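PDB 5V0T: alpha,alpha-trehalose-phosphate synthase (UDP-forming) from Burkholderia xenovorans, which belongs to the family 20 glycosyltransferases of the GT-B clan and holds uridine-5'-diphosphate and 6-O-phosphono-alpha-D-glucopyranose together in one cleft. Local coordinates for residues V15-A20 with D83-G88; G31-V36 with G45-W50; H139-I144 with P313-M318. All coordinates share one frame; numbering follows the deposited sequence.

Interaction 1 of 3, residues V15-A20 with D83-G88; sequences VSNRVA and DQYYRG. With G6P (6-O-phosphono-alpha-D-glucopyranose), chain J.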
loop_
_atom_site.group_PDB
_atom_site.type_symbol
_atom_site.label_atom_id
_atom_site.label_comp_id
_atom_site.label_asym_id
_atom_site.label_seq_id
_atom_site.Cartn_x
_atom_site.Cartn_y
_atom_site.Cartn_z
ATOM N N VAL A 15 15.537 0.914 5.074
ATOM C CA VAL A 15 15.168 2.150 5.760
ATOM C C VAL A 15 13.731 2.501 5.380
ATOM O O VAL A 15 13.421 2.643 4.194
ATOM C CB VAL A 15 16.107 3.309 5.389
ATOM C CG1 VAL A 15 15.708 4.586 6.147
ATOM C CG2 VAL A 15 17.574 2.940 5.644
ATOM N N SER A 16 12.865 2.666 6.380
ATOM C CA SER A 16 11.492 3.109 6.143
ATOM C C SER A 16 11.027 3.858 7.373
ATOM O O SER A 16 11.641 3.782 8.434
ATOM C CB SER A 16 10.547 1.930 5.861
ATOM O OG SER A 16 10.518 1.065 6.999
ATOM N N ASN A 17 9.926 4.587 7.237
ATOM C CA ASN A 17 9.356 5.202 8.427
ATOM C C ASN A 17 8.713 4.140 9.309
ATOM O O ASN A 17 9.126 3.927 10.456
ATOM C CB ASN A 17 8.322 6.265 8.049
ATOM C CG ASN A 17 7.850 7.042 9.264
ATOM O OD1 ASN A 17 8.644 7.708 9.927
ATOM N ND2 ASN A 17 6.565 6.930 9.582
ATOM N N ARG A 18 7.696 3.465 8.782
ATOM C CA ARG A 18 6.996 2.420 9.517
ATOM C C ARG A 18 7.823 1.141 9.508
ATOM O O ARG A 18 8.285 0.698 8.452
ATOM C CB ARG A 18 5.619 2.164 8.894
ATOM C CG ARG A 18 4.812 1.066 9.625
ATOM C CD ARG A 18 4.460 1.510 11.038
ATOM N NE ARG A 18 3.387 2.505 11.056
ATOM C CZ ARG A 18 3.024 3.190 12.137
ATOM N NH1 ARG A 18 3.683 3.016 13.283
ATOM N NH2 ARG A 18 2.015 4.055 12.082
ATOM N N VAL A 19 8.017 0.557 10.686
ATOM C CA VAL A 19 8.766 -0.681 10.844
ATOM C C VAL A 19 7.810 -1.737 11.387
ATOM O O VAL A 19 6.943 -1.428 12.211
ATOM C CB VAL A 19 9.986 -0.482 11.772
ATOM C CG1 VAL A 19 10.777 -1.760 11.907
ATOM C CG2 VAL A 19 10.890 0.637 11.223
ATOM N N ALA A 20 7.967 -2.978 10.927
ATOM C CA ALA A 20 7.057 -4.049 11.331
ATOM C C ALA A 20 7.057 -4.206 12.851
ATOM O O ALA A 20 8.077 -3.965 13.502
ATOM C CB ALA A 20 7.448 -5.369 10.673
ATOM N N ASP A 83 4.925 15.904 14.354
ATOM C CA ASP A 83 3.913 16.801 13.797
ATOM C C ASP A 83 4.342 17.373 12.449
ATOM O O ASP A 83 3.523 17.480 11.530
ATOM C CB ASP A 83 3.606 17.929 14.779
ATOM C CG ASP A 83 2.721 17.482 15.933
ATOM O OD1 ASP A 83 1.962 16.503 15.770
ATOM O OD2 ASP A 83 2.783 18.115 17.005
ATOM N N GLN A 84 5.621 17.732 12.296
ATOM C CA GLN A 84 6.033 18.429 11.078
ATOM C C GLN A 84 6.341 17.454 9.952
ATOM O O GLN A 84 5.938 17.670 8.804
ATOM C CB GLN A 84 7.260 19.310 11.346
ATOM C CG GLN A 84 6.992 20.468 12.278
ATOM C CD GLN A 84 8.261 21.222 12.690
ATOM O OE1 GLN A 84 9.355 20.973 12.185
ATOM N NE2 GLN A 84 8.107 22.144 13.625
ATOM N N TYR A 85 7.057 16.382 10.268
ATOM C CA TYR A 85 7.572 15.468 9.259
ATOM C C TYR A 85 6.531 14.428 8.854
ATOM O O TYR A 85 6.342 14.154 7.659
ATOM C CB TYR A 85 8.838 14.805 9.804
ATOM C CG TYR A 85 9.130 13.380 9.388
ATOM C CD1 TYR A 85 9.829 13.109 8.216
ATOM C CD2 TYR A 85 8.778 12.304 10.211
ATOM C CE1 TYR A 85 10.139 11.809 7.848
ATOM C CE2 TYR A 85 9.079 10.986 9.850
ATOM C CZ TYR A 85 9.772 10.760 8.664
ATOM O OH TYR A 85 10.100 9.494 8.271
ATOM N N TYR A 86 5.833 13.853 9.827
ATOM C CA TYR A 86 4.934 12.737 9.547
ATOM C C TYR A 86 3.489 13.193 9.372
ATOM O O TYR A 86 2.914 13.026 8.290
ATOM C CB TYR A 86 5.066 11.691 10.660
ATOM C CG TYR A 86 4.077 10.540 10.600
ATOM C CD1 TYR A 86 4.319 9.423 9.805
ATOM C CD2 TYR A 86 2.912 10.566 11.355
ATOM C CE1 TYR A 86 3.405 8.357 9.758
ATOM C CE2 TYR A 86 2.004 9.517 11.323
ATOM C CZ TYR A 86 2.258 8.411 10.527
ATOM O OH TYR A 86 1.342 7.376 10.510
ATOM N N ARG A 87 2.882 13.769 10.418
ATOM C CA ARG A 87 1.524 14.289 10.270
ATOM C C ARG A 87 1.479 15.454 9.290
ATOM O O ARG A 87 0.461 15.657 8.617
ATOM C CB ARG A 87 0.967 14.748 11.621
ATOM C CG ARG A 87 0.559 13.635 12.563
ATOM C CD ARG A 87 -0.045 14.192 13.856
ATOM N NE ARG A 87 -1.315 14.867 13.637
ATOM C CZ ARG A 87 -1.508 16.167 13.808
ATOM N NH1 ARG A 87 -0.505 16.929 14.212
ATOM N NH2 ARG A 87 -2.705 16.699 13.580
ATOM N N GLY A 88 2.563 16.229 9.204
ATOM C CA GLY A 88 2.594 17.429 8.397
ATOM C C GLY A 88 2.899 17.135 6.946
ATOM O O GLY A 88 2.001 16.787 6.177
HETATM C C1 G6P J . 0.932 2.688 3.118
HETATM C C2 G6P J . 2.247 3.434 2.967
HETATM C C3 G6P J . 3.252 2.964 4.021
HETATM C C4 G6P J . 2.627 3.112 5.411
HETATM C C5 G6P J . 1.297 2.357 5.458
HETATM C C6 G6P J . 0.677 2.451 6.853
HETATM O O1 G6P J . 1.207 1.311 2.896
HETATM O O2 G6P J . 2.757 3.240 1.636
HETATM O O3 G6P J . 4.418 3.799 3.921
HETATM O O4 G6P J . 3.511 2.558 6.407
HETATM O O5 G6P J . 0.412 2.864 4.446
HETATM O O6 G6P J . 0.532 3.830 7.234
HETATM P P G6P J . 1.229 4.358 8.586
HETATM O O1P G6P J . 0.435 3.771 9.726
HETATM O O2P G6P J . 1.165 5.855 8.469
HETATM O O3P G6P J . 2.638 3.811 8.536
#
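The pocket for 6-O-phosphono-alpha-D-glucopyranose (G6P) is walled here by the chain at the corner beyond strand 12-16, where N17 and R18 meet Y85 and Y86 of helix 79-98. The link made directly between the segments is a hydrogen bond from Y85 OH to N17 OD1, 2.8 Å long. The oxygen lies at the edge of the Y85 ring, but the hydroxyl comes to the amide from above the carbonyl plane, 48° out of it. N17 turns its other branch to the neighbouring tyrosine: ND2 rests 3.4 Å from Y86 CD1, with amide and ring planes only 28° apart. One asparagine thus lies against two successive side chains of the helix.

R18 and Y86 converge on the phosphate. Bends at chi2 and chi3 fold the arginine so that NE and NH2 present one edge of the guanidinium: NE bonds to G6P O3P at 2.9 Å and NH2 to G6P O1P at 2.9 Å. Y86 OH takes the remaining terminal oxygen, G6P O2P, at 2.6 Å. R18 NH2 and Y86 OH are 3.7 Å apart, brought together by the anion they share. W50 packs its ring against Y86. With R315 also bonded to G6P, this is a phosphate-binding pocket built from the chain beyond a strand and from a helix, on the Rossmann-like strand framework of a GT-B glycosyltransferase.

Interaction 2 of 3, residues G31-V36 with G45-W50; sequences GLAVGV and GMWFGW. With UDP (uridine-5'-diphosphate), chain I; G6P (6-O-phosphono-alpha-D-glucopyranose), chain J.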
loop_
_atom_site.group_PDB
_atom_site.type_symbol
_atom_site.label_atom_id
_atom_site.label_comp_id
_atom_site.label_asym_id
_atom_site.label_seq_id
_atom_site.Cartn_x
_atom_site.Cartn_y
_atom_site.Cartn_z
ATOM N N GLY A 31 0.698 -2.127 3.881
ATOM C CA GLY A 31 1.367 -3.088 3.020
ATOM C C GLY A 31 2.874 -2.931 2.943
ATOM O O GLY A 31 3.585 -3.900 2.637
ATOM N N LEU A 32 3.392 -1.729 3.202
ATOM C CA LEU A 32 4.843 -1.573 3.251
ATOM C C LEU A 32 5.451 -2.516 4.286
ATOM O O LEU A 32 6.366 -3.292 3.980
ATOM C CB LEU A 32 5.234 -0.109 3.544
ATOM C CG LEU A 32 6.747 0.182 3.643
ATOM C CD1 LEU A 32 7.075 1.614 3.240
ATOM C CD2 LEU A 32 7.374 -0.130 5.053
ATOM N N ALA A 33 4.953 -2.468 5.524
ATOM C CA ALA A 33 5.553 -3.279 6.578
ATOM C C ALA A 33 5.435 -4.762 6.259
ATOM O O ALA A 33 6.361 -5.543 6.523
ATOM C CB ALA A 33 4.897 -2.972 7.931
ATOM N N VAL A 34 4.296 -5.167 5.689
ATOM C CA VAL A 34 4.083 -6.565 5.340
ATOM C C VAL A 34 5.054 -6.992 4.244
ATOM O O VAL A 34 5.739 -8.019 4.356
ATOM C CB VAL A 34 2.619 -6.793 4.915
ATOM C CG1 VAL A 34 2.468 -8.160 4.243
ATOM C CG2 VAL A 34 1.690 -6.706 6.129
ATOM N N GLY A 35 5.130 -6.212 3.172
ATOM C CA GLY A 35 5.928 -6.628 2.034
ATOM C C GLY A 35 7.415 -6.561 2.313
ATOM O O GLY A 35 8.163 -7.460 1.927
ATOM N N VAL A 36 7.864 -5.491 2.978
ATOM C CA VAL A 36 9.284 -5.361 3.289
ATOM C C VAL A 36 9.738 -6.493 4.204
ATOM O O VAL A 36 10.815 -7.076 4.005
ATOM C CB VAL A 36 9.580 -3.975 3.896
ATOM C CG1 VAL A 36 10.994 -3.932 4.452
ATOM C CG2 VAL A 36 9.411 -2.901 2.851
ATOM N N GLY A 45 19.304 -9.038 7.396
ATOM C CA GLY A 45 19.799 -7.686 7.228
ATOM C C GLY A 45 19.366 -6.807 8.377
ATOM O O GLY A 45 19.094 -7.283 9.479
ATOM N N MET A 46 19.321 -5.510 8.111
ATOM C CA MET A 46 18.938 -4.518 9.103
ATOM C C MET A 46 17.706 -3.778 8.619
ATOM O O MET A 46 17.584 -3.464 7.429
ATOM C CB MET A 46 20.066 -3.511 9.364
ATOM C CG MET A 46 19.657 -2.335 10.234
ATOM S SD MET A 46 21.059 -1.256 10.635
ATOM C CE MET A 46 21.919 -2.276 11.828
ATOM N N TRP A 47 16.790 -3.515 9.548
ATOM C CA TRP A 47 15.618 -2.686 9.293
ATOM C C TRP A 47 15.698 -1.492 10.240
ATOM O O TRP A 47 15.553 -1.646 11.456
ATOM C CB TRP A 47 14.324 -3.483 9.479
ATOM C CG TRP A 47 13.109 -2.798 8.887
ATOM C CD1 TRP A 47 13.008 -1.494 8.488
ATOM C CD2 TRP A 47 11.833 -3.394 8.628
ATOM N NE1 TRP A 47 11.741 -1.242 8.009
ATOM C CE2 TRP A 47 11.003 -2.393 8.088
ATOM C CE3 TRP A 47 11.308 -4.673 8.828
ATOM C CZ2 TRP A 47 9.678 -2.636 7.719
ATOM C CZ3 TRP A 47 9.992 -4.918 8.459
ATOM C CH2 TRP A 47 9.193 -3.902 7.914
ATOM N N PHE A 48 15.954 -0.316 9.677
ATOM C CA PHE A 48 16.079 0.931 10.418
ATOM C C PHE A 48 14.857 1.803 10.170
ATOM O O PHE A 48 14.435 1.972 9.018
ATOM C CB PHE A 48 17.349 1.677 9.984
ATOM C CG PHE A 48 17.459 3.075 10.523
ATOM C CD1 PHE A 48 18.078 3.308 11.740
ATOM C CD2 PHE A 48 16.984 4.160 9.793
ATOM C CE1 PHE A 48 18.208 4.601 12.235
ATOM C CE2 PHE A 48 17.099 5.451 10.279
ATOM C CZ PHE A 48 17.715 5.675 11.504
ATOM N N GLY A 49 14.313 2.391 11.234
ATOM C CA GLY A 49 13.236 3.348 11.045
ATOM C C GLY A 49 12.619 3.796 12.356
ATOM O O GLY A 49 13.221 3.675 13.424
ATOM N N TRP A 50 11.417 4.345 12.244
ATOM C CA TRP A 50 10.687 4.856 13.395
ATOM C C TRP A 50 10.137 3.708 14.239
ATOM O O TRP A 50 9.618 2.721 13.711
ATOM C CB TRP A 50 9.559 5.769 12.900
ATOM C CG TRP A 50 8.657 6.373 13.931
ATOM C CD1 TRP A 50 9.008 6.915 15.139
ATOM C CD2 TRP A 50 7.240 6.516 13.822
ATOM N NE1 TRP A 50 7.885 7.385 15.790
ATOM C CE2 TRP A 50 6.789 7.156 15.000
ATOM C CE3 TRP A 50 6.303 6.164 12.839
ATOM C CZ2 TRP A 50 5.440 7.458 15.222
ATOM C CZ3 TRP A 50 4.955 6.469 13.060
ATOM C CH2 TRP A 50 4.540 7.096 14.250
HETATM N N1 UDP I . -3.779 -5.772 7.084
HETATM C C2 UDP I . -3.636 -6.416 8.303
HETATM N N3 UDP I . -4.647 -6.203 9.195
HETATM C C4 UDP I . -5.773 -5.433 9.000
HETATM C C5 UDP I . -5.857 -4.801 7.710
HETATM C C6 UDP I . -4.883 -4.998 6.809
HETATM O O2 UDP I . -2.674 -7.112 8.578
HETATM O O4 UDP I . -6.607 -5.342 9.909
HETATM C "C1'" UDP I . -2.724 -5.976 6.087
HETATM C "C2'" UDP I . -3.217 -6.641 4.804
HETATM O "O2'" UDP I . -3.222 -8.049 4.965
HETATM C "C3'" UDP I . -2.165 -6.157 3.803
HETATM C "C4'" UDP I . -1.849 -4.744 4.308
HETATM O "O4'" UDP I . -2.231 -4.714 5.700
HETATM O "O3'" UDP I . -0.979 -6.944 3.824
HETATM C "C5'" UDP I . -2.535 -3.625 3.570
HETATM O "O5'" UDP I . -1.754 -3.348 2.391
HETATM P PA UDP I . -2.410 -2.712 1.099
HETATM O O1A UDP I . -3.703 -3.414 0.740
HETATM O O2A UDP I . -1.363 -2.702 0.047
HETATM O O3A UDP I . -2.806 -1.239 1.510
HETATM P PB UDP I . -2.150 -0.106 2.403
HETATM O O1B UDP I . -0.645 -0.323 2.222
HETATM O O2B UDP I . -2.577 1.187 1.677
HETATM O O3B UDP I . -2.606 -0.183 3.812
HETATM C C1 G6P J . 0.932 2.688 3.118
HETATM C C2 G6P J . 2.247 3.434 2.967
HETATM C C3 G6P J . 3.252 2.964 4.021
HETATM C C4 G6P J . 2.627 3.112 5.411
HETATM C C5 G6P J . 1.297 2.357 5.458
HETATM C C6 G6P J . 0.677 2.451 6.853
HETATM O O1 G6P J . 1.207 1.311 2.896
HETATM O O2 G6P J . 2.757 3.240 1.636
HETATM O O3 G6P J . 4.418 3.799 3.921
HETATM O O4 G6P J . 3.511 2.558 6.407
HETATM O O5 G6P J . 0.412 2.864 4.446
HETATM O O6 G6P J . 0.532 3.830 7.234
HETATM P P G6P J . 1.229 4.358 8.586
HETATM O O1P G6P J . 0.435 3.771 9.726
HETATM O O2P G6P J . 1.165 5.855 8.469
HETATM O O3P G6P J . 2.638 3.811 8.536
#
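A beta-alpha-beta unit of the GT-B fold supplies this contact: helix 31-43 crosses from strand 12-16 to its parallel neighbour 45-48, and W47 on that second strand reaches back against the flank of the helix. The short segments run nearly antiparallel, at 170°, with their axes 12.3 Å apart, a gap that the indole spans.

V36 sits on one face of the six-membered ring. Its CG1 is 3.9 Å from the W47 ring centroid and 15° off the normal, a CH-pi contact in which the methyl lies somewhat toward the rim. That methyl stands anti to the backbone N of V36 (chi1 170°), which directs it onto the indole. The ring's edge is occupied one helical turn earlier: A33 O comes to 3.6 Å from W47 CH2, near the ring plane, while L32 CD2 is 4.3 Å from W47 CZ2. L32, A33 and V36 together hold the benzo end of the indole by one face and its rim. The polar end is tied elsewhere, W47 NE1 being hydrogen-bonded to S16 OG, and Y37 and L40 add further packing from the same helix.

The first turn of the helix faces the ligands. G31 N donates to O1B of uridine-5'-diphosphate (UDP) at 2.8 Å, and L32 CD1 lies 3.5 Å from G6P O3. A helix N-terminus aimed at a diphosphate would be expected to favour the negative charge through its dipole and its available backbone N-H groups. The chemistry is therefore divided along the helix: apolar and CH-pi packing joins its flank to the sheet, whereas a backbone donor at its start meets the UDP phosphate.

Interaction 3 of 3, residues H139-I144 with P313-M318; sequences HDYHLI and PTRADM. With G6P (6-O-phosphono-alpha-D-glucopyranose), chain J.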
loop_
_atom_site.group_PDB
_atom_site.type_symbol
_atom_site.label_atom_id
_atom_site.label_comp_id
_atom_site.label_asym_id
_atom_site.label_seq_id
_atom_site.Cartn_x
_atom_site.Cartn_y
_atom_site.Cartn_z
ATOM N N HIS A 139 12.693 3.178 1.631
ATOM C CA HIS A 139 11.317 2.922 1.205
ATOM C C HIS A 139 10.383 4.080 1.551
ATOM O O HIS A 139 10.224 4.424 2.728
ATOM C CB HIS A 139 10.789 1.625 1.826
ATOM C CG HIS A 139 11.444 0.402 1.260
ATOM N ND1 HIS A 139 10.824 -0.417 0.341
ATOM C CD2 HIS A 139 12.693 -0.100 1.427
ATOM C CE1 HIS A 139 11.649 -1.387 -0.013
ATOM N NE2 HIS A 139 12.791 -1.217 0.632
ATOM N N ASP A 140 9.779 4.668 0.509
ATOM C CA ASP A 140 8.509 5.407 0.510
ATOM C C ASP A 140 8.629 6.903 0.779
ATOM O O ASP A 140 9.711 7.425 1.063
ATOM C CB ASP A 140 7.489 4.797 1.486
ATOM C CG ASP A 140 6.114 4.639 0.836
ATOM O OD1 ASP A 140 6.022 4.956 -0.368
ATOM O OD2 ASP A 140 5.143 4.198 1.494
ATOM N N TYR A 141 7.492 7.596 0.664
ATOM C CA TYR A 141 7.466 9.036 0.449
ATOM C C TYR A 141 7.992 9.852 1.631
ATOM O O TYR A 141 8.382 11.008 1.433
ATOM C CB TYR A 141 6.034 9.455 0.129
ATOM C CG TYR A 141 5.027 9.010 1.168
ATOM C CD1 TYR A 141 4.505 7.716 1.174
ATOM C CD2 TYR A 141 4.571 9.901 2.126
ATOM C CE1 TYR A 141 3.574 7.321 2.128
ATOM C CE2 TYR A 141 3.642 9.523 3.066
ATOM C CZ TYR A 141 3.147 8.236 3.071
ATOM O OH TYR A 141 2.198 7.899 4.018
ATOM N N HIS A 142 7.996 9.296 2.851
ATOM C CA HIS A 142 8.528 10.032 3.999
ATOM C C HIS A 142 9.997 10.361 3.823
ATOM O O HIS A 142 10.503 11.316 4.431
ATOM C CB HIS A 142 8.375 9.216 5.288
ATOM C CG HIS A 142 7.058 8.530 5.422
ATOM N ND1 HIS A 142 6.748 7.371 4.739
ATOM C CD2 HIS A 142 5.973 8.829 6.176
ATOM C CE1 HIS A 142 5.518 7.000 5.047
ATOM N NE2 HIS A 142 5.029 7.862 5.921
ATOM N N LEU A 143 10.703 9.576 3.021
ATOM C CA LEU A 143 12.164 9.544 3.053
ATOM C C LEU A 143 12.781 9.925 1.706
ATOM O O LEU A 143 13.916 9.554 1.406
ATOM C CB LEU A 143 12.636 8.163 3.529
ATOM C CG LEU A 143 12.163 7.834 4.952
ATOM C CD1 LEU A 143 12.433 6.384 5.290
ATOM C CD2 LEU A 143 12.850 8.749 5.964
ATOM N N ILE A 144 12.048 10.697 0.901
ATOM C CA ILE A 144 12.566 11.202 -0.379
ATOM C C ILE A 144 13.907 11.930 -0.225
ATOM O O ILE A 144 14.790 11.721 -1.070
ATOM C CB ILE A 144 11.517 12.089 -1.063
ATOM C CG1 ILE A 144 10.366 11.212 -1.593
ATOM C CG2 ILE A 144 12.143 12.949 -2.201
ATOM C CD1 ILE A 144 9.099 12.009 -2.013
ATOM N N PRO A 313 -8.623 1.699 11.989
ATOM C CA PRO A 313 -8.153 3.078 12.136
ATOM C C PRO A 313 -6.791 3.253 11.488
ATOM O O PRO A 313 -5.945 2.353 11.512
ATOM C CB PRO A 313 -8.059 3.264 13.657
ATOM C CG PRO A 313 -8.908 2.147 14.239
ATOM C CD PRO A 313 -8.787 1.019 13.291
ATOM N N THR A 314 -6.586 4.433 10.924
ATOM C CA THR A 314 -5.287 4.822 10.409
ATOM C C THR A 314 -5.142 6.325 10.612
ATOM O O THR A 314 -6.091 7.075 10.384
ATOM C CB THR A 314 -5.158 4.430 8.931
ATOM O OG1 THR A 314 -3.869 4.804 8.440
ATOM C CG2 THR A 314 -6.235 5.106 8.084
ATOM N N ARG A 315 -3.973 6.761 11.080
ATOM C CA ARG A 315 -3.648 8.194 11.128
ATOM C C ARG A 315 -4.777 9.008 11.782
ATOM O O ARG A 315 -5.186 10.070 11.305
ATOM C CB ARG A 315 -3.321 8.700 9.717
ATOM C CG ARG A 315 -2.121 7.971 9.095
ATOM C CD ARG A 315 -1.958 8.166 7.570
ATOM N NE ARG A 315 -1.064 7.151 7.005
ATOM C CZ ARG A 315 -0.869 6.955 5.702
ATOM N NH1 ARG A 315 -1.481 7.727 4.801
ATOM N NH2 ARG A 315 -0.056 5.983 5.296
ATOM N N ALA A 316 -5.285 8.494 12.907
ATOM C CA ALA A 316 -6.552 8.985 13.441
ATOM C C ALA A 316 -6.451 10.367 14.065
ATOM O O ALA A 316 -7.495 10.975 14.328
ATOM C CB ALA A 316 -7.119 7.996 14.471
ATOM N N ASP A 317 -5.244 10.882 14.307
ATOM C CA ASP A 317 -5.092 12.214 14.877
ATOM C C ASP A 317 -5.092 13.303 13.809
ATOM O O ASP A 317 -4.735 14.450 14.096
ATOM C CB ASP A 317 -3.833 12.287 15.748
ATOM C CG ASP A 317 -2.565 11.855 15.016
ATOM O OD1 ASP A 317 -2.615 11.625 13.800
ATOM O OD2 ASP A 317 -1.508 11.736 15.669
ATOM N N MET A 318 -5.511 12.970 12.592
ATOM C CA MET A 318 -5.576 13.909 11.485
ATOM C C MET A 318 -7.031 14.168 11.128
ATOM O O MET A 318 -7.812 13.224 10.973
ATOM C CB MET A 318 -4.812 13.379 10.277
ATOM C CG MET A 318 -3.314 13.421 10.495
ATOM S SD MET A 318 -2.492 12.839 9.036
ATOM C CE MET A 318 -2.571 14.316 8.008
HETATM C C1 G6P J . 0.932 2.688 3.118
HETATM C C2 G6P J . 2.247 3.434 2.967
HETATM C C3 G6P J . 3.252 2.964 4.021
HETATM C C4 G6P J . 2.627 3.112 5.411
HETATM C C5 G6P J . 1.297 2.357 5.458
HETATM C C6 G6P J . 0.677 2.451 6.853
HETATM O O1 G6P J . 1.207 1.311 2.896
HETATM O O2 G6P J . 2.757 3.240 1.636
HETATM O O3 G6P J . 4.418 3.799 3.921
HETATM O O4 G6P J . 3.511 2.558 6.407
HETATM O O5 G6P J . 0.412 2.864 4.446
HETATM O O6 G6P J . 0.532 3.830 7.234
HETATM P P G6P J . 1.229 4.358 8.586
HETATM O O1P G6P J . 0.435 3.771 9.726
HETATM O O2P G6P J . 1.165 5.855 8.469
HETATM O O3P G6P J . 2.638 3.811 8.536
#
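Two loops, one following strand 135-139 and the other following strand 305-310 of the second, parallel sheet, face each other across the cleft of this GT-B glycosyltransferase, and Y141 meets R315 between them. The direct contact is non-bonded. Y141 OH lies over one face of the R315 guanidinium, 3.2 Å from NH2, at an angle too poor for a hydrogen bond, and the ring and guanidinium planes are turned 66° apart. The hydroxyl has its polar partner in N91 OD1. Y141 reaches this place with CG between its backbone N and carbonyl carbon (chi1 54°), and the arginine comes from the opposite direction.

Hydrogen bonds join both loops to G6P. R315 is extended from CG to NE, which brings the edge of its guanidinium to the ligand: NE donates to G6P O2P at 3.0 Å and NH2 to G6P O6 at 3.0 Å, while a weak bond from NH2 also points to G6P O2P. Its remaining nitrogen, NH1, is bonded to Y321 OH, and W95 makes a cation-pi contact with the same group. These partners together should fix the rotation of the guanidinium and keep its positive charge beside the phosphate.

At the sugar end, D140 OD2 accepts from both G6P O3 and G6P O2, each at 2.6 Å, gripping adjacent hydroxyls with one oxygen. The other carboxylate oxygen, D140 OD1, is held by the backbone N of H164, an arrangement that orients the carboxylate.

Ring packing occurs within the first loop as well. H142 and Y141 overlap near their rims, and the H142 imidazole turns its edge to the sugar, with CE1 3.6 Å from G6P O3.

Interactions 1 and 3 have centres about 6 Å apart; interaction 2 lies about 12 Å from the first and 14 Å from the third. All three touch G6P. Interaction 2 is nested in the chain loop closed by interaction 1, and interaction 3 opens later. Strand 12-16 lies between 45-48 and 135-139 in one sheet, so V15 O bonds to H139 N, and N17 O to W50 N continues the tie between interactions 1 and 2 past the corners at N17 and G49. P313-M318, in contrast, follows a strand of the other sheet, and the R87-D317 salt bridge ties it to helix 79-98 of interaction 1. The pocket therefore draws on elements associated with both sheets.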